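Local coordinates for SusD family protein (Bacteroides uniformis, PDB 7KV1) that probably binds beta-glucan at the bacterial cell surface, as a SusD-family glycan-binding protein of a human gut bacterium, at residues G79-V84 with G466-D471; R474-S479 with N485-A490. All blocks are in the same frame, centred on the assembly; numbering follows the deposited sequence.

Overall arrangement
The two contacts lie with their centres about 13 Å apart and share one piece of the fold, the short helix 468-474: its first turn meets the loop 79-84 in contact 1, and the chain just beyond it meets the short helix 487-490 in contact 2. Contact 1 is long-range, joining the SusD-family sequence to the starch-binding-associating region 382 residues earlier; contact 2 is local, with only five residues between its segments, and lies farther from the centre of the chain. They touch through R468 NH1 and N485 OD1, a probable hydrogen bond of 3.0 Å, and through A490 CB, which packs on D80. Contact 1 thus joins the two family regions, and contact 2 folds the chain after helix 468-474 back toward helix 487-490.

Contact 1 (G79-V84 with G466-D471); sequences GDNFWV and GKRYFD
G79 and Y469 bring the two backbones to 4.4 Å between their CA atoms, where the irregular loop 79-84 passes the first turn of the helix that starts at R468. No backbone hydrogen bond links the segments; side chains do the joining. R468 points its CB toward the loop, with CG anti to the backbone N (chi1 177°), and a bend at chi2 carries the guanidinium to the carboxylate of D80. The grip is side-on and bidentate: R468 NE donates to D80 OD1 at 2.9 Å, nearly straight at 173°, while R468 NH2 donates to D80 OD2, also at 2.9 Å. Each oxygen offers its syn lone pair, and the two flat groups are only 18° from coplanar, so the paired bonds fix the rotation of both in this buried salt bridge. R468 NH2 also bonds to S484 O and R468 NH1 to N485 OD1, extending the charged group's hold to the chain just before helix 487-490. Beside the ion pair, the N81 amide meets the aliphatic root of R468, with N81 ND2 3.6 Å from R468 CB; that same nitrogen hydrogen-bonds to E76 OE1. Y469 lies by the glycine, its CD1 3.9 Å from G79 N, in an oblique approach, and its hydroxyl is bonded to W503 NE1. E76, at the end of helix 71-76, reaches both segments, since its other carboxylate oxygen takes the N-H of G466. The contact thus joins the loop between helices 71-76 and 93-99 to the start of helix 468-474, while V84 leans on helix 93-99 and D471 pairs with R458 of helix 451-461.

Contact 2 (R474-S479 with N485-A490); sequences RAEGIS and NKATTA
E476 reaches T488 with CG anti to its carbonyl carbon (chi1 -67°) and a bend at chi2, while T488 holds OG1 between its backbone N and carbonyl carbon (chi1 52°), on the side facing the carboxylate. Both T488 donors converge on one oxygen: T488 OG1 gives a 2.8 Å bond to E476 OE2, and T488 N gives another of 2.8 Å to the same E476 OE2, nearly straight at 171°. They arrive from the same face of the carboxylate, the hydroxyl on the syn side and the amide from well above the plane. This N-H lies in the first turn of helix 487-490, so the negative charge of E476 is probably favoured by the helix start. The T488 methyl also lies against the carboxylate, CG2 3.4 Å from E476 OE1. K486, at the N-cap position, lays its alkyl chain along the other segment, K486 CB resting 3.5 Å from E476 OE2 and K486 CG 4.1 Å from A475 CB. A475 meets the backbone ahead of the helix, its CB 3.1 Å from N485 O. The amide of N485 turns elsewhere, its ND2 bonding to D452 and T456 of helix 451-461. The contact closes a short excursion of the chain between helices 468-474 and 487-490; A487 and A490 pack on L472 of the former, and I478 touches V451 of helix 451-461.

Contact 1 (G79-V84 with G466-D471)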
ATOM      1  N   GLY A  79      -7.866   1.152  -9.876  1.00 17.80           N
ATOM      2  CA  GLY A  79      -7.306   2.413 -10.372  1.00 17.93           C
ATOM      3  C   GLY A  79      -7.163   2.419 -11.879  1.00 17.83           C
ATOM      4  O   GLY A  79      -7.868   1.670 -12.517  1.00 19.48           O
ATOM      5  N   ASP A  80      -6.229   3.202 -12.399  1.00 17.75           N
ATOM      6  CA  ASP A  80      -6.090   3.466 -13.854  1.00 19.96           C
ATOM      7  C   ASP A  80      -4.677   3.186 -14.353  1.00 18.44           C
ATOM      8  O   ASP A  80      -4.454   3.542 -15.496  1.00 17.29           O
ATOM      9  CB  ASP A  80      -6.537   4.887 -14.219  1.00 20.03           C
ATOM     10  CG  ASP A  80      -5.771   5.985 -13.498  1.00 22.85           C
ATOM     11  OD1 ASP A  80      -4.966   5.659 -12.515  1.00 17.68           O
ATOM     12  OD2 ASP A  80      -5.980   7.153 -13.915  1.00 22.98           O
ATOM     13  N   ASN A  81      -3.809   2.519 -13.581  1.00 17.64           N
ATOM     14  CA  ASN A  81      -2.401   2.299 -14.027  1.00 18.26           C
ATOM     15  C   ASN A  81      -2.270   0.998 -14.856  1.00 18.78           C
ATOM     16  O   ASN A  81      -1.370   0.928 -15.753  1.00 17.25           O
ATOM     17  CB  ASN A  81      -1.420   2.227 -12.866  1.00 18.03           C
ATOM     18  CG  ASN A  81      -1.056   3.578 -12.288  1.00 19.79           C
ATOM     19  OD1 ASN A  81      -1.058   4.583 -13.013  1.00 20.30           O
ATOM     20  ND2 ASN A  81      -0.767   3.592 -10.989  1.00 15.52           N
ATOM     21  N   PHE A  82      -3.074  -0.011 -14.541  1.00 17.97           N
ATOM     22  CA  PHE A  82      -2.864  -1.405 -15.024  1.00 18.95           C
ATOM     23  C   PHE A  82      -4.160  -1.961 -15.593  1.00 20.60           C
ATOM     24  O   PHE A  82      -5.242  -1.499 -15.250  1.00 19.16           O
ATOM     25  CB  PHE A  82      -2.424  -2.320 -13.878  1.00 19.32           C
ATOM     26  CG  PHE A  82      -1.058  -1.972 -13.349  1.00 20.49           C
ATOM     27  CD1 PHE A  82       0.080  -2.489 -13.964  1.00 19.41           C
ATOM     28  CD2 PHE A  82      -0.912  -1.037 -12.328  1.00 19.65           C
ATOM     29  CE1 PHE A  82       1.340  -2.121 -13.528  1.00 21.24           C
ATOM     30  CE2 PHE A  82       0.353  -0.711 -11.868  1.00 21.41           C
ATOM     31  CZ  PHE A  82       1.475  -1.230 -12.480  1.00 22.15           C
ATOM     32  N   TRP A  83      -4.033  -3.042 -16.349  1.00 19.31           N
ATOM     33  CA  TRP A  83      -5.142  -3.983 -16.598  1.00 18.18           C
ATOM     34  C   TRP A  83      -4.959  -5.132 -15.601  1.00 18.56           C
ATOM     35  O   TRP A  83      -3.853  -5.284 -15.041  1.00 19.42           O
ATOM     36  CB  TRP A  83      -5.132  -4.462 -18.049  1.00 18.53           C
ATOM     37  CG  TRP A  83      -5.115  -3.399 -19.095  1.00 17.72           C
ATOM     38  CD1 TRP A  83      -4.162  -3.233 -20.048  1.00 16.32           C
ATOM     39  CD2 TRP A  83      -6.117  -2.381 -19.331  1.00 18.15           C
ATOM     40  NE1 TRP A  83      -4.503  -2.202 -20.870  1.00 18.81           N
ATOM     41  CE2 TRP A  83      -5.677  -1.634 -20.451  1.00 18.18           C
ATOM     42  CE3 TRP A  83      -7.306  -2.002 -18.692  1.00 18.10           C
ATOM     43  CZ2 TRP A  83      -6.379  -0.539 -20.953  1.00 18.55           C
ATOM     44  CZ3 TRP A  83      -8.017  -0.931 -19.196  1.00 18.46           C
ATOM     45  CH2 TRP A  83      -7.561  -0.216 -20.316  1.00 19.92           C
ATOM     46  N   VAL A  84      -6.005  -5.894 -15.357  1.00 18.39           N
ATOM     47  CA  VAL A  84      -5.930  -7.051 -14.434  1.00 17.57           C
ATOM     48  C   VAL A  84      -5.112  -8.166 -15.107  1.00 18.00           C
ATOM     49  O   VAL A  84      -4.242  -8.728 -14.422  1.00 16.41           O
ATOM     50  CB  VAL A  84      -7.328  -7.513 -14.011  1.00 17.73           C
ATOM     51  CG1 VAL A  84      -7.269  -8.825 -13.241  1.00 18.27           C
ATOM     52  CG2 VAL A  84      -7.967  -6.432 -13.157  1.00 17.88           C
ATOM     53  N   GLY A 466       0.516   0.754  -5.191  1.00 18.19           N
ATOM     54  CA  GLY A 466      -0.813   0.683  -4.537  1.00 20.04           C
ATOM     55  C   GLY A 466      -1.282   2.001  -3.938  1.00 18.10           C
ATOM     56  O   GLY A 466      -2.045   1.934  -2.935  1.00 19.17           O
ATOM     57  N   LYS A 467      -0.893   3.156  -4.519  1.00 16.97           N
ATOM     58  CA  LYS A 467      -1.261   4.504  -4.010  1.00 17.64           C
ATOM     59  C   LYS A 467      -2.388   5.117  -4.855  1.00 17.45           C
ATOM     60  O   LYS A 467      -3.259   5.816  -4.293  1.00 18.60           O
ATOM     61  CB  LYS A 467      -0.051   5.441  -3.991  1.00 19.00           C
ATOM     62  CG  LYS A 467       1.141   4.876  -3.245  1.00 20.83           C
ATOM     63  CD  LYS A 467       0.969   4.709  -1.736  1.00 20.09           C
ATOM     64  CE  LYS A 467       2.182   4.004  -1.142  1.00 23.13           C
ATOM     65  NZ  LYS A 467       2.152   3.901   0.338  1.00 21.30           N
ATOM     66  N   ARG A 468      -2.353   4.895  -6.154  1.00 17.33           N
ATOM     67  CA  ARG A 468      -3.119   5.692  -7.133  1.00 17.24           C
ATOM     68  C   ARG A 468      -4.611   5.567  -6.858  1.00 17.25           C
ATOM     69  O   ARG A 468      -5.273   6.613  -6.907  1.00 18.22           O
ATOM     70  CB  ARG A 468      -2.748   5.239  -8.538  1.00 16.95           C
ATOM     71  CG  ARG A 468      -3.519   5.927  -9.647  1.00 19.25           C
ATOM     72  CD  ARG A 468      -3.373   7.425  -9.673  1.00 18.59           C
ATOM     73  NE  ARG A 468      -4.045   7.870 -10.878  1.00 20.30           N
ATOM     74  CZ  ARG A 468      -4.300   9.126 -11.241  1.00 22.14           C
ATOM     75  NH1 ARG A 468      -3.993  10.135 -10.440  1.00 21.83           N
ATOM     76  NH2 ARG A 468      -4.886   9.350 -12.411  1.00 22.01           N
ATOM     77  N   TYR A 469      -5.142   4.352  -6.667  1.00 17.09           N
ATOM     78  CA  TYR A 469      -6.604   4.199  -6.459  1.00 17.69           C
ATOM     79  C   TYR A 469      -7.077   4.990  -5.231  1.00 17.36           C
ATOM     80  O   TYR A 469      -8.024   5.796  -5.358  1.00 17.19           O
ATOM     81  CB  TYR A 469      -7.020   2.737  -6.368  1.00 16.39           C
ATOM     82  CG  TYR A 469      -8.455   2.588  -5.969  1.00 15.93           C
ATOM     83  CD1 TYR A 469      -9.467   2.997  -6.830  1.00 15.96           C
ATOM     84  CD2 TYR A 469      -8.798   2.032  -4.758  1.00 15.54           C
ATOM     85  CE1 TYR A 469     -10.800   2.884  -6.464  1.00 18.42           C
ATOM     86  CE2 TYR A 469     -10.125   1.888  -4.382  1.00 16.28           C
ATOM     87  CZ  TYR A 469     -11.126   2.325  -5.238  1.00 18.41           C
ATOM     88  OH  TYR A 469     -12.425   2.202  -4.875  1.00 20.14           O
ATOM     89  N   PHE A 470      -6.464   4.767  -4.064  1.00 16.82           N
ATOM     90  CA  PHE A 470      -6.792   5.518  -2.822  1.00 18.60           C
ATOM     91  C   PHE A 470      -6.606   7.034  -3.017  1.00 17.47           C
ATOM     92  O   PHE A 470      -7.489   7.776  -2.516  1.00 16.38           O
ATOM     93  CB  PHE A 470      -6.018   4.980  -1.629  1.00 20.18           C
ATOM     94  CG  PHE A 470      -6.367   3.541  -1.337  1.00 22.74           C
ATOM     95  CD1 PHE A 470      -7.687   3.117  -1.360  1.00 21.77           C
ATOM     96  CD2 PHE A 470      -5.377   2.617  -1.070  1.00 23.13           C
ATOM     97  CE1 PHE A 470      -8.009   1.788  -1.110  1.00 26.34           C
ATOM     98  CE2 PHE A 470      -5.697   1.298  -0.832  1.00 22.80           C
ATOM     99  CZ  PHE A 470      -7.006   0.881  -0.860  1.00 23.10           C
ATOM    100  N   ASP A 471      -5.597   7.489  -3.763  1.00 17.69           N
ATOM    101  CA  ASP A 471      -5.432   8.945  -4.065  1.00 18.37           C
ATOM    102  C   ASP A 471      -6.619   9.449  -4.905  1.00 18.30           C
ATOM    103  O   ASP A 471      -7.089  10.587  -4.646  1.00 18.38           O
ATOM    104  CB  ASP A 471      -4.105   9.275  -4.743  1.00 17.73           C
ATOM    105  CG  ASP A 471      -2.936   9.170  -3.781  1.00 20.59           C
ATOM    106  OD1 ASP A 471      -3.193   9.235  -2.533  1.00 20.55           O
ATOM    107  OD2 ASP A 471      -1.781   8.991  -4.262  1.00 24.22           O
TER

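Contact 2 (R474-S479 with N485-A490)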
ATOM      1  N   ARG A 474      -9.854   9.696  -2.477  1.00 16.80           N
ATOM      2  CA  ARG A 474      -9.798  10.758  -1.444  1.00 16.73           C
ATOM      3  C   ARG A 474      -9.906  12.128  -2.115  1.00 18.72           C
ATOM      4  O   ARG A 474     -10.381  13.090  -1.432  1.00 17.92           O
ATOM      5  CB  ARG A 474      -8.554  10.581  -0.582  1.00 17.00           C
ATOM      6  CG  ARG A 474      -7.246  11.019  -1.224  1.00 17.50           C
ATOM      7  CD  ARG A 474      -6.083  10.605  -0.337  1.00 16.36           C
ATOM      8  NE  ARG A 474      -4.817  10.948  -0.945  1.00 18.22           N
ATOM      9  CZ  ARG A 474      -4.296  12.186  -0.976  1.00 17.74           C
ATOM     10  NH1 ARG A 474      -4.948  13.205  -0.436  1.00 17.37           N
ATOM     11  NH2 ARG A 474      -3.114  12.393  -1.535  1.00 19.29           N
ATOM     12  N   ALA A 475      -9.455  12.222  -3.373  1.00 18.10           N
ATOM     13  CA  ALA A 475      -9.436  13.468  -4.174  1.00 19.65           C
ATOM     14  C   ALA A 475     -10.861  13.936  -4.462  1.00 19.74           C
ATOM     15  O   ALA A 475     -11.019  15.115  -4.751  1.00 19.86           O
ATOM     16  CB  ALA A 475      -8.647  13.330  -5.454  1.00 18.76           C
ATOM     17  N   GLU A 476     -11.862  13.088  -4.276  1.00 19.35           N
ATOM     18  CA  GLU A 476     -13.278  13.526  -4.303  1.00 21.53           C
ATOM     19  C   GLU A 476     -13.516  14.637  -3.261  1.00 22.35           C
ATOM     20  O   GLU A 476     -14.442  15.435  -3.466  1.00 24.60           O
ATOM     21  CB  GLU A 476     -14.227  12.337  -4.155  1.00 22.17           C
ATOM     22  CG  GLU A 476     -14.179  11.402  -5.350  1.00 24.83           C
ATOM     23  CD  GLU A 476     -14.678  12.033  -6.640  1.00 28.46           C
ATOM     24  OE1 GLU A 476     -15.669  12.778  -6.574  1.00 31.67           O
ATOM     25  OE2 GLU A 476     -14.045  11.837  -7.687  1.00 26.64           O
ATOM     26  N   GLY A 477     -12.748  14.679  -2.174  1.00 21.48           N
ATOM     27  CA  GLY A 477     -12.914  15.671  -1.117  1.00 21.66           C
ATOM     28  C   GLY A 477     -11.896  16.792  -1.261  1.00 23.65           C
ATOM     29  O   GLY A 477     -11.852  17.617  -0.347  1.00 24.86           O
ATOM     30  N   ILE A 478     -11.138  16.864  -2.360  1.00 21.92           N
ATOM     31  CA  ILE A 478     -10.033  17.860  -2.507  1.00 22.90           C
ATOM     32  C   ILE A 478     -10.437  18.922  -3.529  1.00 24.79           C
ATOM     33  O   ILE A 478     -10.450  18.631  -4.746  1.00 21.94           O
ATOM     34  CB  ILE A 478      -8.706  17.203  -2.908  1.00 22.83           C
ATOM     35  CG1 ILE A 478      -8.277  16.163  -1.873  1.00 23.29           C
ATOM     36  CG2 ILE A 478      -7.657  18.293  -3.144  1.00 22.77           C
ATOM     37  CD1 ILE A 478      -7.023  15.435  -2.246  1.00 22.78           C
ATOM     38  N   SER A 479     -10.655  20.141  -3.031  1.00 23.89           N
ATOM     39  CA  SER A 479     -11.130  21.307  -3.815  1.00 29.49           C
ATOM     40  C   SER A 479     -10.337  21.552  -5.119  1.00 28.06           C
ATOM     41  O   SER A 479     -10.954  21.690  -6.218  1.00 32.47           O
ATOM     42  CB  SER A 479     -11.137  22.529  -2.927  1.00 27.83           C
ATOM     43  OG  SER A 479     -11.963  23.451  -3.558  1.00 37.58           O
ATOM     44  N   ASN A 485      -7.300  13.573 -11.765  1.00 17.77           N
ATOM     45  CA  ASN A 485      -6.786  13.194 -10.425  1.00 17.87           C
ATOM     46  C   ASN A 485      -7.955  12.883  -9.490  1.00 18.85           C
ATOM     47  O   ASN A 485      -7.694  12.676  -8.285  1.00 19.78           O
ATOM     48  CB  ASN A 485      -5.831  14.273  -9.924  1.00 18.84           C
ATOM     49  CG  ASN A 485      -4.469  14.159 -10.579  1.00 17.85           C
ATOM     50  OD1 ASN A 485      -4.005  13.055 -10.889  1.00 18.77           O
ATOM     51  ND2 ASN A 485      -3.822  15.280 -10.800  1.00 18.32           N
ATOM     52  N   LYS A 486      -9.176  12.740 -10.018  1.00 17.32           N
ATOM     53  CA  LYS A 486     -10.350  12.388  -9.179  1.00 19.69           C
ATOM     54  C   LYS A 486     -10.992  11.098  -9.675  1.00 18.53           C
ATOM     55  O   LYS A 486     -11.199  10.994 -10.873  1.00 17.20           O
ATOM     56  CB  LYS A 486     -11.387  13.521  -9.161  1.00 23.79           C
ATOM     57  CG  LYS A 486     -10.888  14.812  -8.557  1.00 28.10           C
ATOM     58  CD  LYS A 486     -11.852  15.960  -8.785  1.00 33.00           C
ATOM     59  CE  LYS A 486     -13.169  15.782  -8.068  1.00 37.51           C
ATOM     60  NZ  LYS A 486     -13.515  17.004  -7.296  1.00 45.92           N
ATOM     61  N   ALA A 487     -11.396  10.216  -8.749  1.00 17.17           N
ATOM     62  CA  ALA A 487     -12.004   8.899  -9.050  1.00 17.57           C
ATOM     63  C   ALA A 487     -13.177   9.036 -10.040  1.00 19.84           C
ATOM     64  O   ALA A 487     -13.199   8.237 -11.014  1.00 16.93           O
ATOM     65  CB  ALA A 487     -12.430   8.182  -7.790  1.00 17.61           C
ATOM     66  N   THR A 488     -14.136   9.940  -9.802  1.00 17.94           N
ATOM     67  CA  THR A 488     -15.387   9.991 -10.609  1.00 19.32           C
ATOM     68  C   THR A 488     -15.108  10.317 -12.076  1.00 19.79           C
ATOM     69  O   THR A 488     -15.953   9.947 -12.921  1.00 22.64           O
ATOM     70  CB  THR A 488     -16.422  10.982 -10.054  1.00 20.39           C
ATOM     71  OG1 THR A 488     -15.816  12.267  -9.865  1.00 21.18           O
ATOM     72  CG2 THR A 488     -17.010  10.493  -8.753  1.00 21.11           C
ATOM     73  N   THR A 489     -14.025  11.022 -12.385  1.00 19.23           N
ATOM     74  CA  THR A 489     -13.704  11.464 -13.759  1.00 20.64           C
ATOM     75  C   THR A 489     -12.519  10.688 -14.330  1.00 22.61           C
ATOM     76  O   THR A 489     -12.404  10.662 -15.537  1.00 23.20           O
ATOM     77  CB  THR A 489     -13.482  12.981 -13.815  1.00 24.08           C
ATOM     78  OG1 THR A 489     -12.728  13.337 -12.655  1.00 22.56           O
ATOM     79  CG2 THR A 489     -14.799  13.741 -13.888  1.00 25.07           C
ATOM     80  N   ALA A 490     -11.670  10.072 -13.513  1.00 21.30           N
ATOM     81  CA  ALA A 490     -10.492   9.333 -14.027  1.00 21.22           C
ATOM     82  C   ALA A 490     -10.859   7.869 -14.257  1.00 19.77           C
ATOM     83  O   ALA A 490     -10.197   7.223 -15.078  1.00 21.79           O
ATOM     84  CB  ALA A 490      -9.323   9.446 -13.062  1.00 20.58           C
TER